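Local atomic coordinates of carboxylic ester hydrolase (PDB entry 7K4O), a protein that probably hydrolyses the ester bonds of tannins, releasing gallic acid, as a secreted fungal serine esterase of the tannase family. Residues Q510-L522 with M530-H543. Numbering follows the deposited sequence.
Sequences QNQQLCAWPLRPL and MECVYNQRSIDSWH. With NAG (2-acetamido-2-deoxy-beta-D-glucopyranose), chain D; NAG (2-acetamido-2-deoxy-beta-D-glucopyranose), chain B; NAG (2-acetamido-2-deoxy-beta-D-glucopyranose), chain C.
R520 pairs with V533, and L522 with E531, as antiparallel hydrogen-bonded pairs, each closed by two backbone bonds; P521 faces C532 between them in a non-hydrogen-bonded pair. The axes of strands 520-522 and 530-533 come within 4.6 Å, their N-to-C directions 143° apart. C532 also forms a disulfide with C515 (SG to SG 2.2 Å), which ties the hairpin to the chain leading into it. The bent end of M530 brings its CE to 3.6 Å from C515 SG. In W517, CG stands anti to the backbone N (chi1 -178°), and the six-membered ring sets its edge against the face of the five-membered ring of W542. This is a T-shaped stack, with W517 CH2 3.4 Å from W542 CD1. The indole nitrogens bond elsewhere, W517 NE1 to E432 and W542 NE1 to D267. D267 OD2 also forms a salt bridge with R520 NE, while R520 NH2 bonds to T459. One water bridges P518 O, V533 O and N535 N. I539 CD1 packs on P518 CB at 4.0 Å and lies over one face of Y534, whose other face carries a glycan sugar. The arrangement is a disulfide-tied beta hairpin running into helix 536-541, whose N-cap N535 accepts from S538 N through OD1.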
ATOM      1  N   GLN A 510       9.573 -22.303   1.937  1.00 34.31           N
ATOM      2  CA  GLN A 510       9.857 -22.597   0.519  1.00 38.04           C
ATOM      3  C   GLN A 510       9.950 -21.307  -0.306  1.00 36.54           C
ATOM      4  O   GLN A 510       9.232 -20.322  -0.015  1.00 33.98           O
ATOM      5  CB  GLN A 510       8.796 -23.513  -0.064  1.00 42.84           C
ATOM      6  CG  GLN A 510       8.868 -24.895   0.576  1.00 57.31           C
ATOM      7  CD  GLN A 510       8.139 -26.005  -0.147  1.00 62.23           C
ATOM      8  OE1 GLN A 510       7.454 -25.810  -1.167  1.00 61.85           O
ATOM      9  NE2 GLN A 510       8.284 -27.189   0.428  1.00 63.53           N
ATOM     10  N   ASN A 511      10.807 -21.356  -1.305  1.00 35.07           N
ATOM     11  CA  ASN A 511      11.029 -20.253  -2.254  1.00 33.58           C
ATOM     12  C   ASN A 511      10.025 -20.311  -3.388  1.00 38.60           C
ATOM     13  O   ASN A 511       9.654 -21.399  -3.822  1.00 38.02           O
ATOM     14  CB  ASN A 511      12.445 -20.286  -2.794  1.00 32.86           C
ATOM     15  CG  ASN A 511      12.743 -19.061  -3.637  1.00 32.37           C
ATOM     16  OD1 ASN A 511      12.750 -19.150  -4.867  1.00 32.10           O
ATOM     17  ND2 ASN A 511      12.925 -17.909  -2.982  1.00 29.53           N
ATOM     18  N   GLN A 512       9.610 -19.141  -3.866  1.00 30.03           N
ATOM     19  CA  GLN A 512       8.875 -18.963  -5.138  1.00 30.76           C
ATOM     20  C   GLN A 512       9.309 -17.656  -5.795  1.00 30.43           C
ATOM     21  O   GLN A 512       9.936 -16.812  -5.130  1.00 33.85           O
ATOM     22  CB  GLN A 512       7.365 -18.924  -4.906  1.00 36.12           C
ATOM     23  CG  GLN A 512       6.766 -20.321  -4.783  1.00 45.98           C
ATOM     24  CD  GLN A 512       5.251 -20.321  -4.804  1.00 43.53           C
ATOM     25  OE1 GLN A 512       4.603 -19.537  -5.493  1.00 40.49           O
ATOM     26  NE2 GLN A 512       4.689 -21.211  -4.007  1.00 50.21           N
ATOM     27  N   GLN A 513       9.073 -17.580  -7.080  1.00 27.50           N
ATOM     28  CA  GLN A 513       9.367 -16.395  -7.880  1.00 30.41           C
ATOM     29  C   GLN A 513       8.046 -15.763  -8.331  1.00 29.97           C
ATOM     30  O   GLN A 513       7.115 -16.500  -8.685  1.00 31.68           O
ATOM     31  CB  GLN A 513      10.275 -16.765  -9.026  1.00 28.28           C
ATOM     32  CG  GLN A 513      11.662 -17.277  -8.571  1.00 28.94           C
ATOM     33  CD  GLN A 513      12.384 -16.247  -7.727  1.00 27.72           C
ATOM     34  OE1 GLN A 513      12.472 -15.097  -8.124  1.00 28.60           O
ATOM     35  NE2 GLN A 513      12.934 -16.667  -6.592  1.00 26.80           N
ATOM     36  N   LEU A 514       8.029 -14.432  -8.446  1.00 27.75           N
ATOM     37  CA  LEU A 514       6.837 -13.688  -8.974  1.00 25.23           C
ATOM     38  C   LEU A 514       7.147 -13.079 -10.319  1.00 25.21           C
ATOM     39  O   LEU A 514       8.193 -12.417 -10.507  1.00 27.02           O
ATOM     40  CB  LEU A 514       6.417 -12.631  -7.953  1.00 25.44           C
ATOM     41  CG  LEU A 514       6.239 -13.034  -6.510  1.00 28.41           C
ATOM     42  CD1 LEU A 514       5.906 -11.806  -5.654  1.00 30.59           C
ATOM     43  CD2 LEU A 514       5.141 -14.072  -6.348  1.00 30.15           C
ATOM     44  N   CYS A 515       6.281 -13.337 -11.308  1.00 24.15           N
ATOM     45  CA  CYS A 515       6.367 -12.785 -12.675  1.00 26.36           C
ATOM     46  C   CYS A 515       6.174 -11.260 -12.651  1.00 25.25           C
ATOM     47  O   CYS A 515       5.347 -10.766 -11.848  1.00 27.20           O
ATOM     48  CB  CYS A 515       5.302 -13.398 -13.591  1.00 32.00           C
ATOM     49  SG  CYS A 515       5.544 -15.188 -13.795  0.91 34.51           S
ATOM     50  N   ALA A 516       6.937 -10.571 -13.472  1.00 26.28           N
ATOM     51  CA  ALA A 516       6.869  -9.115 -13.689  1.00 25.25           C
ATOM     52  C   ALA A 516       5.810  -8.848 -14.736  1.00 24.60           C
ATOM     53  O   ALA A 516       5.876  -9.404 -15.850  1.00 25.81           O
ATOM     54  CB  ALA A 516       8.187  -8.561 -14.155  1.00 26.58           C
ATOM     55  N   TRP A 517       4.871  -7.984 -14.385  1.00 24.13           N
ATOM     56  CA  TRP A 517       3.880  -7.435 -15.332  1.00 26.18           C
ATOM     57  C   TRP A 517       4.601  -6.996 -16.582  1.00 24.37           C
ATOM     58  O   TRP A 517       5.661  -6.383 -16.516  1.00 25.43           O
ATOM     59  CB  TRP A 517       3.137  -6.246 -14.668  1.00 24.86           C
ATOM     60  CG  TRP A 517       2.071  -5.664 -15.539  1.00 23.79           C
ATOM     61  CD1 TRP A 517       2.157  -4.576 -16.340  1.00 24.58           C
ATOM     62  CD2 TRP A 517       0.774  -6.247 -15.791  1.00 24.18           C
ATOM     63  NE1 TRP A 517       0.995  -4.426 -17.060  1.00 24.49           N
ATOM     64  CE2 TRP A 517       0.150  -5.451 -16.758  1.00 23.92           C
ATOM     65  CE3 TRP A 517       0.132  -7.407 -15.344  1.00 25.06           C
ATOM     66  CZ2 TRP A 517      -1.112  -5.758 -17.274  1.00 25.79           C
ATOM     67  CZ3 TRP A 517      -1.139  -7.690 -15.818  1.00 25.91           C
ATOM     68  CH2 TRP A 517      -1.722  -6.887 -16.790  1.00 25.95           C
ATOM     69  N   PRO A 518       4.073  -7.204 -17.805  1.00 23.94           N
ATOM     70  CA  PRO A 518       2.755  -7.803 -18.085  1.00 26.08           C
ATOM     71  C   PRO A 518       2.710  -9.317 -18.309  1.00 28.29           C
ATOM     72  O   PRO A 518       1.667  -9.823 -18.738  1.00 28.22           O
ATOM     73  CB  PRO A 518       2.404  -7.118 -19.408  1.00 25.14           C
ATOM     74  CG  PRO A 518       3.724  -6.991 -20.118  1.00 27.69           C
ATOM     75  CD  PRO A 518       4.710  -6.695 -19.009  1.00 25.86           C
ATOM     76  N   LEU A 519       3.780 -10.009 -17.932  1.00 27.74           N
ATOM     77  CA  LEU A 519       3.777 -11.482 -17.954  1.00 28.18           C
ATOM     78  C   LEU A 519       2.917 -11.975 -16.797  1.00 31.35           C
ATOM     79  O   LEU A 519       2.779 -11.297 -15.747  1.00 26.76           O
ATOM     80  CB  LEU A 519       5.226 -11.994 -17.861  1.00 28.29           C
ATOM     81  CG  LEU A 519       6.158 -11.510 -18.976  1.00 29.27           C
ATOM     82  CD1 LEU A 519       7.582 -11.982 -18.702  1.00 31.38           C
ATOM     83  CD2 LEU A 519       5.684 -12.009 -20.339  1.00 33.03           C
ATOM     84  N   ARG A 520       2.344 -13.171 -16.951  1.00 28.65           N
ATOM     85  CA  ARG A 520       1.565 -13.840 -15.889  1.00 26.79           C
ATOM     86  C   ARG A 520       2.148 -15.227 -15.612  1.00 29.72           C
ATOM     87  O   ARG A 520       2.745 -15.821 -16.528  1.00 31.08           O
ATOM     88  CB  ARG A 520       0.096 -14.060 -16.285  1.00 26.61           C
ATOM     89  CG  ARG A 520      -0.668 -12.879 -16.837  1.00 30.25           C
ATOM     90  CD  ARG A 520      -0.636 -11.648 -15.970  1.00 27.80           C
ATOM     91  NE  ARG A 520      -1.112 -11.840 -14.621  1.00 28.92           N
ATOM     92  CZ  ARG A 520      -0.425 -11.454 -13.523  1.00 30.69           C
ATOM     93  NH1 ARG A 520       0.779 -10.893 -13.632  1.00 30.94           N
ATOM     94  NH2 ARG A 520      -0.952 -11.631 -12.348  1.00 31.09           N
ATOM     95  N   PRO A 521       1.957 -15.790 -14.403  1.00 28.59           N
ATOM     96  CA  PRO A 521       2.516 -17.096 -14.069  1.00 30.35           C
ATOM     97  C   PRO A 521       1.694 -18.231 -14.684  1.00 33.09           C
ATOM     98  O   PRO A 521       0.483 -18.177 -14.700  1.00 31.23           O
ATOM     99  CB  PRO A 521       2.451 -17.166 -12.554  1.00 29.64           C
ATOM    100  CG  PRO A 521       1.311 -16.235 -12.193  1.00 31.66           C
ATOM    101  CD  PRO A 521       1.406 -15.132 -13.214  1.00 28.17           C
ATOM    102  N   LEU A 522       2.386 -19.247 -15.159  1.00 33.18           N
ATOM    103  CA  LEU A 522       1.711 -20.501 -15.594  1.00 33.55           C
ATOM    104  C   LEU A 522       2.649 -21.651 -15.258  1.00 33.67           C
ATOM    105  O   LEU A 522       3.841 -21.592 -15.652  1.00 36.20           O
ATOM    106  CB  LEU A 522       1.430 -20.398 -17.087  1.00 35.73           C
ATOM    107  CG  LEU A 522       0.617 -21.564 -17.660  1.00 39.92           C
ATOM    108  CD1 LEU A 522      -0.742 -21.595 -16.993  1.00 40.71           C
ATOM    109  CD2 LEU A 522       0.505 -21.437 -19.181  1.00 40.97           C
ATOM    110  N   MET A 530       7.579 -23.300 -13.141  1.00 42.42           N
ATOM    111  CA  MET A 530       6.831 -22.036 -13.357  1.00 35.54           C
ATOM    112  C   MET A 530       7.419 -21.274 -14.543  1.00 36.95           C
ATOM    113  O   MET A 530       8.637 -21.157 -14.665  1.00 37.27           O
ATOM    114  CB  MET A 530       6.849 -21.191 -12.085  1.00 37.02           C
ATOM    115  CG  MET A 530       5.771 -20.138 -12.140  1.00 37.37           C
ATOM    116  SD  MET A 530       5.946 -18.880 -10.896  1.00 36.66           S
ATOM    117  CE  MET A 530       7.064 -17.781 -11.760  1.00 37.82           C
ATOM    118  N   GLU A 531       6.559 -20.821 -15.435  1.00 31.57           N
ATOM    119  CA  GLU A 531       6.935 -19.933 -16.538  1.00 35.81           C
ATOM    120  C   GLU A 531       6.183 -18.602 -16.367  1.00 32.84           C
ATOM    121  O   GLU A 531       5.148 -18.567 -15.670  1.00 31.85           O
ATOM    122  CB  GLU A 531       6.551 -20.566 -17.862  1.00 43.88           C
ATOM    123  CG  GLU A 531       7.071 -21.989 -17.972  1.00 64.53           C
ATOM    124  CD  GLU A 531       6.696 -22.694 -19.260  1.00 75.95           C
ATOM    125  OE1 GLU A 531       7.106 -23.866 -19.416  1.00 92.80           O
ATOM    126  OE2 GLU A 531       5.966 -22.084 -20.090  1.00 82.93           O
ATOM    127  N   CYS A 532       6.740 -17.570 -16.955  1.00 33.29           N
ATOM    128  CA  CYS A 532       6.122 -16.226 -17.014  1.00 30.71           C
ATOM    129  C   CYS A 532       5.732 -16.012 -18.464  1.00 30.90           C
ATOM    130  O   CYS A 532       6.623 -15.930 -19.307  1.00 35.24           O
ATOM    131  CB  CYS A 532       7.089 -15.171 -16.477  1.00 31.46           C
ATOM    132  SG  CYS A 532       7.471 -15.416 -14.735  0.92 33.34           S
ATOM    133  N   VAL A 533       4.438 -15.958 -18.738  1.00 30.41           N
ATOM    134  CA  VAL A 533       3.926 -16.025 -20.127  1.00 31.76           C
ATOM    135  C   VAL A 533       3.196 -14.749 -20.503  1.00 29.92           C
ATOM    136  O   VAL A 533       2.595 -14.098 -19.656  1.00 31.37           O
ATOM    137  CB  VAL A 533       3.024 -17.252 -20.348  1.00 33.92           C
ATOM    138  CG1 VAL A 533       3.754 -18.527 -19.956  1.00 38.67           C
ATOM    139  CG2 VAL A 533       1.709 -17.116 -19.619  1.00 36.33           C
ATOM    140  N   TYR A 534       3.236 -14.458 -21.783  1.00 30.88           N
ATOM    141  CA  TYR A 534       2.502 -13.348 -22.411  1.00 30.20           C
ATOM    142  C   TYR A 534       1.148 -13.868 -22.892  1.00 32.91           C
ATOM    143  O   TYR A 534       1.135 -14.693 -23.799  1.00 33.73           O
ATOM    144  CB  TYR A 534       3.286 -12.747 -23.556  1.00 30.63           C
ATOM    145  CG  TYR A 534       2.676 -11.451 -24.005  1.00 32.37           C
ATOM    146  CD1 TYR A 534       1.675 -11.435 -24.966  1.00 32.95           C
ATOM    147  CD2 TYR A 534       3.079 -10.234 -23.471  1.00 31.76           C
ATOM    148  CE1 TYR A 534       1.060 -10.253 -25.361  1.00 35.19           C
ATOM    149  CE2 TYR A 534       2.482  -9.047 -23.860  1.00 31.04           C
ATOM    150  CZ  TYR A 534       1.450  -9.054 -24.784  1.00 33.89           C
ATOM    151  OH  TYR A 534       0.875  -7.897 -25.210  1.00 31.38           O
ATOM    152  N   ASN A 535       0.062 -13.352 -22.357  1.00 30.55           N
ATOM    153  CA  ASN A 535      -1.314 -13.811 -22.706  1.00 28.82           C
ATOM    154  C   ASN A 535      -2.204 -12.587 -22.870  1.00 28.74           C
ATOM    155  O   ASN A 535      -2.576 -11.979 -21.861  1.00 30.14           O
ATOM    156  CB  ASN A 535      -1.832 -14.761 -21.659  1.00 29.18           C
ATOM    157  CG  ASN A 535      -3.158 -15.377 -22.045  1.00 38.27           C
ATOM    158  OD1 ASN A 535      -4.182 -14.885 -21.636  1.00 37.52           O
ATOM    159  ND2 ASN A 535      -3.142 -16.440 -22.846  1.00 36.41           N
ATOM    160  N   GLN A 536      -2.433 -12.180 -24.102  1.00 30.34           N
ATOM    161  CA  GLN A 536      -3.148 -10.925 -24.417  1.00 32.88           C
ATOM    162  C   GLN A 536      -4.524 -10.902 -23.753  1.00 35.39           C
ATOM    163  O   GLN A 536      -4.931  -9.842 -23.251  1.00 31.88           O
ATOM    164  CB  GLN A 536      -3.258 -10.715 -25.914  1.00 33.31           C
ATOM    165  CG  GLN A 536      -3.712  -9.308 -26.268  1.00 35.35           C
ATOM    166  CD  GLN A 536      -2.642  -8.312 -25.861  1.00 37.62           C
ATOM    167  OE1 GLN A 536      -1.505  -8.358 -26.345  1.00 34.12           O
ATOM    168  NE2 GLN A 536      -3.007  -7.406 -24.965  1.00 33.02           N
ATOM    169  N   ARG A 537      -5.254 -11.999 -23.790  1.00 33.92           N
ATOM    170  CA  ARG A 537      -6.612 -12.047 -23.219  1.00 36.85           C
ATOM    171  C   ARG A 537      -6.540 -11.719 -21.721  1.00 33.04           C
ATOM    172  O   ARG A 537      -7.394 -10.954 -21.203  1.00 31.87           O
ATOM    173  CB  ARG A 537      -7.199 -13.441 -23.490  1.00 38.57           C
ATOM    174  CG  ARG A 537      -8.674 -13.580 -23.178  1.00 46.05           C
ATOM    175  CD  ARG A 537      -9.181 -14.941 -23.706  1.00 44.81           C
ATOM    176  NE  ARG A 537      -8.800 -16.023 -22.817  1.00 45.85           N
ATOM    177  CZ  ARG A 537      -9.578 -16.564 -21.865  1.00 40.83           C
ATOM    178  NH1 ARG A 537      -9.085 -17.498 -21.082  1.00 39.37           N
ATOM    179  NH2 ARG A 537     -10.846 -16.216 -21.700  1.00 41.95           N
ATOM    180  N   SER A 538      -5.577 -12.286 -21.006  1.00 30.63           N
ATOM    181  CA  SER A 538      -5.396 -12.004 -19.562  1.00 30.71           C
ATOM    182  C   SER A 538      -5.003 -10.529 -19.388  1.00 28.94           C
ATOM    183  O   SER A 538      -5.563  -9.901 -18.493  1.00 30.08           O
ATOM    184  CB  SER A 538      -4.365 -12.927 -18.969  1.00 35.05           C
ATOM    185  OG  SER A 538      -4.850 -14.261 -18.919  1.00 34.36           O
ATOM    186  N   ILE A 539      -4.042 -10.044 -20.175  1.00 27.96           N
ATOM    187  CA  ILE A 539      -3.557  -8.646 -20.011  1.00 28.81           C
ATOM    188  C   ILE A 539      -4.763  -7.727 -20.174  1.00 31.86           C
ATOM    189  O   ILE A 539      -4.925  -6.802 -19.373  1.00 28.48           O
ATOM    190  CB  ILE A 539      -2.435  -8.346 -20.998  1.00 28.35           C
ATOM    191  CG1 ILE A 539      -1.187  -9.142 -20.605  1.00 29.94           C
ATOM    192  CG2 ILE A 539      -2.176  -6.861 -21.138  1.00 29.30           C
ATOM    193  CD1 ILE A 539      -0.183  -9.219 -21.702  1.00 30.05           C
ATOM    194  N   ASP A 540      -5.602  -7.997 -21.177  1.00 30.21           N
ATOM    195  CA  ASP A 540      -6.758  -7.107 -21.481  1.00 30.43           C
ATOM    196  C   ASP A 540      -7.728  -7.105 -20.311  1.00 26.87           C
ATOM    197  O   ASP A 540      -8.401  -6.073 -20.119  1.00 29.97           O
ATOM    198  CB  ASP A 540      -7.473  -7.518 -22.764  1.00 31.02           C
ATOM    199  CG  ASP A 540      -6.694  -7.300 -24.038  1.00 34.55           C
ATOM    200  OD1 ASP A 540      -5.612  -6.656 -24.021  1.00 34.75           O
ATOM    201  OD2 ASP A 540      -7.137  -7.871 -25.071  1.00 37.77           O
ATOM    202  N   SER A 541      -7.845  -8.188 -19.544  1.00 27.07           N
ATOM    203  CA  SER A 541      -8.803  -8.285 -18.414  1.00 29.05           C
ATOM    204  C   SER A 541      -8.429  -7.308 -17.288  1.00 29.17           C
ATOM    205  O   SER A 541      -9.283  -7.033 -16.463  1.00 28.30           O
ATOM    206  CB  SER A 541      -8.949  -9.645 -17.860  1.00 29.41           C
ATOM    207  OG  SER A 541      -7.810 -10.066 -17.105  1.00 30.41           O
ATOM    208  N   TRP A 542      -7.172  -6.844 -17.265  1.00 27.52           N
ATOM    209  CA  TRP A 542      -6.680  -5.937 -16.196  1.00 26.94           C
ATOM    210  C   TRP A 542      -6.839  -4.479 -16.612  1.00 27.96           C
ATOM    211  O   TRP A 542      -6.381  -3.600 -15.831  1.00 27.13           O
ATOM    212  CB  TRP A 542      -5.193  -6.200 -15.902  1.00 25.23           C
ATOM    213  CG  TRP A 542      -4.877  -7.472 -15.198  1.00 23.75           C
ATOM    214  CD1 TRP A 542      -4.455  -8.639 -15.768  1.00 26.34           C
ATOM    215  CD2 TRP A 542      -4.868  -7.696 -13.781  1.00 27.34           C
ATOM    216  NE1 TRP A 542      -4.257  -9.583 -14.812  1.00 25.93           N
ATOM    217  CE2 TRP A 542      -4.466  -9.032 -13.570  1.00 26.26           C
ATOM    218  CE3 TRP A 542      -5.228  -6.923 -12.683  1.00 25.83           C
ATOM    219  CZ2 TRP A 542      -4.401  -9.587 -12.301  1.00 27.19           C
ATOM    220  CZ3 TRP A 542      -5.147  -7.460 -11.423  1.00 27.32           C
ATOM    221  CH2 TRP A 542      -4.732  -8.782 -11.229  1.00 29.90           C
ATOM    222  N   HIS A 543      -7.317  -4.220 -17.817  1.00 25.58           N
ATOM    223  CA  HIS A 543      -7.369  -2.850 -18.370  1.00 26.84           C
ATOM    224  C   HIS A 543      -8.825  -2.414 -18.414  1.00 30.89           C
ATOM    225  O   HIS A 543      -9.655  -3.174 -18.952  1.00 28.83           O
ATOM    226  CB  HIS A 543      -6.758  -2.776 -19.741  1.00 28.03           C
ATOM    227  CG  HIS A 543      -5.281  -3.017 -19.761  1.00 27.22           C
ATOM    228  ND1 HIS A 543      -4.613  -3.335 -20.931  1.00 30.88           N
ATOM    229  CD2 HIS A 543      -4.343  -2.943 -18.783  1.00 28.51           C
ATOM    230  CE1 HIS A 543      -3.315  -3.455 -20.666  1.00 31.89           C
ATOM    231  NE2 HIS A 543      -3.120  -3.229 -19.352  1.00 27.65           N
TER
HETATM  232  C1  NAG D   2       5.561 -14.257 -27.286  1.00 50.64           C
HETATM  233  C2  NAG D   2       5.544 -15.462 -26.384  1.00 46.67           C
HETATM  234  C3  NAG D   2       6.034 -16.701 -27.135  0.81 50.95           C
HETATM  235  C4  NAG D   2       5.318 -16.835 -28.465  0.81 54.29           C
HETATM  236  C5  NAG D   2       5.451 -15.545 -29.269  0.71 56.27           C
HETATM  237  C6  NAG D   2       4.753 -15.629 -30.622  1.00 53.79           C
HETATM  238  C7  NAG D   2       5.987 -15.497 -23.997  0.71 39.65           C
HETATM  239  C8  NAG D   2       6.978 -15.199 -22.920  0.75 42.07           C
HETATM  240  N2  NAG D   2       6.423 -15.273 -25.245  0.94 44.59           N
HETATM  241  O3  NAG D   2       5.778 -17.859 -26.339  0.78 49.79           O
HETATM  242  O4  NAG D   2       5.924 -17.905 -29.181  0.76 57.53           O
HETATM  243  O5  NAG D   2       4.819 -14.527 -28.475  0.93 51.34           O
HETATM  244  O6  NAG D   2       3.343 -15.713 -30.346  0.77 57.73           O
HETATM  245  O7  NAG D   2       4.847 -15.870 -23.719  0.93 36.47           O
HETATM  246  C1  NAG B   1      15.032 -15.214  -1.679  0.85 28.68           C
HETATM  247  C2  NAG B   1      16.273 -14.748  -0.977  0.91 27.72           C
HETATM  248  C3  NAG B   1      16.972 -15.957  -0.340  0.79 30.22           C
HETATM  249  C4  NAG B   1      15.997 -16.695   0.575  1.00 31.14           C
HETATM  250  C5  NAG B   1      14.767 -17.062  -0.245  0.94 29.63           C
HETATM  251  C6  NAG B   1      13.678 -17.759   0.573  1.00 30.00           C
HETATM  252  C7  NAG B   1      17.403 -12.807  -1.800  0.84 33.12           C
HETATM  253  C8  NAG B   1      18.254 -12.066  -2.724  0.86 36.82           C
HETATM  254  N2  NAG B   1      17.128 -14.111  -1.919  0.86 29.91           N
HETATM  255  O3  NAG B   1      18.077 -15.485   0.448  0.85 28.34           O
HETATM  256  O4  NAG B   1      16.685 -17.903   1.004  1.00 35.62           O
HETATM  257  O5  NAG B   1      14.197 -15.857  -0.764  0.85 27.27           O
HETATM  258  O6  NAG B   1      12.557 -18.012  -0.219  0.84 26.03           O
HETATM  259  O7  NAG B   1      16.997 -12.148  -0.894  1.00 38.84           O
HETATM  260  C1  NAG C   1       5.003  -9.031 -27.150  0.90 32.62           C
HETATM  261  C2  NAG C   1       4.603  -9.839 -28.352  1.00 36.47           C
HETATM  262  C3  NAG C   1       4.246 -11.240 -27.901  1.00 38.83           C
HETATM  263  C4  NAG C   1       5.446 -11.845 -27.251  1.00 37.30           C
HETATM  264  C5  NAG C   1       5.851 -10.969 -26.043  0.75 30.98           C
HETATM  265  C6  NAG C   1       7.070 -11.504 -25.337  0.81 34.28           C
HETATM  266  C7  NAG C   1       3.546  -8.699 -30.196  1.00 44.28           C
HETATM  267  C8  NAG C   1       2.373  -7.972 -30.756  1.00 41.83           C
HETATM  268  N2  NAG C   1       3.485  -9.166 -28.962  0.76 35.14           N
HETATM  269  O3  NAG C   1       3.800 -12.010 -29.009  0.98 42.61           O
HETATM  270  O4  NAG C   1       4.993 -13.041 -26.667  0.80 40.25           O
HETATM  271  O5  NAG C   1       6.094  -9.658 -26.496  0.70 29.92           O
HETATM  272  O6  NAG C   1       7.206 -10.908 -24.041  0.78 34.83           O
HETATM  273  O7  NAG C   1       4.526  -8.884 -30.854  0.99 53.51           O
HETATM  274  O   HOH W   1       0.651 -12.117 -19.884  1.00 28.79           O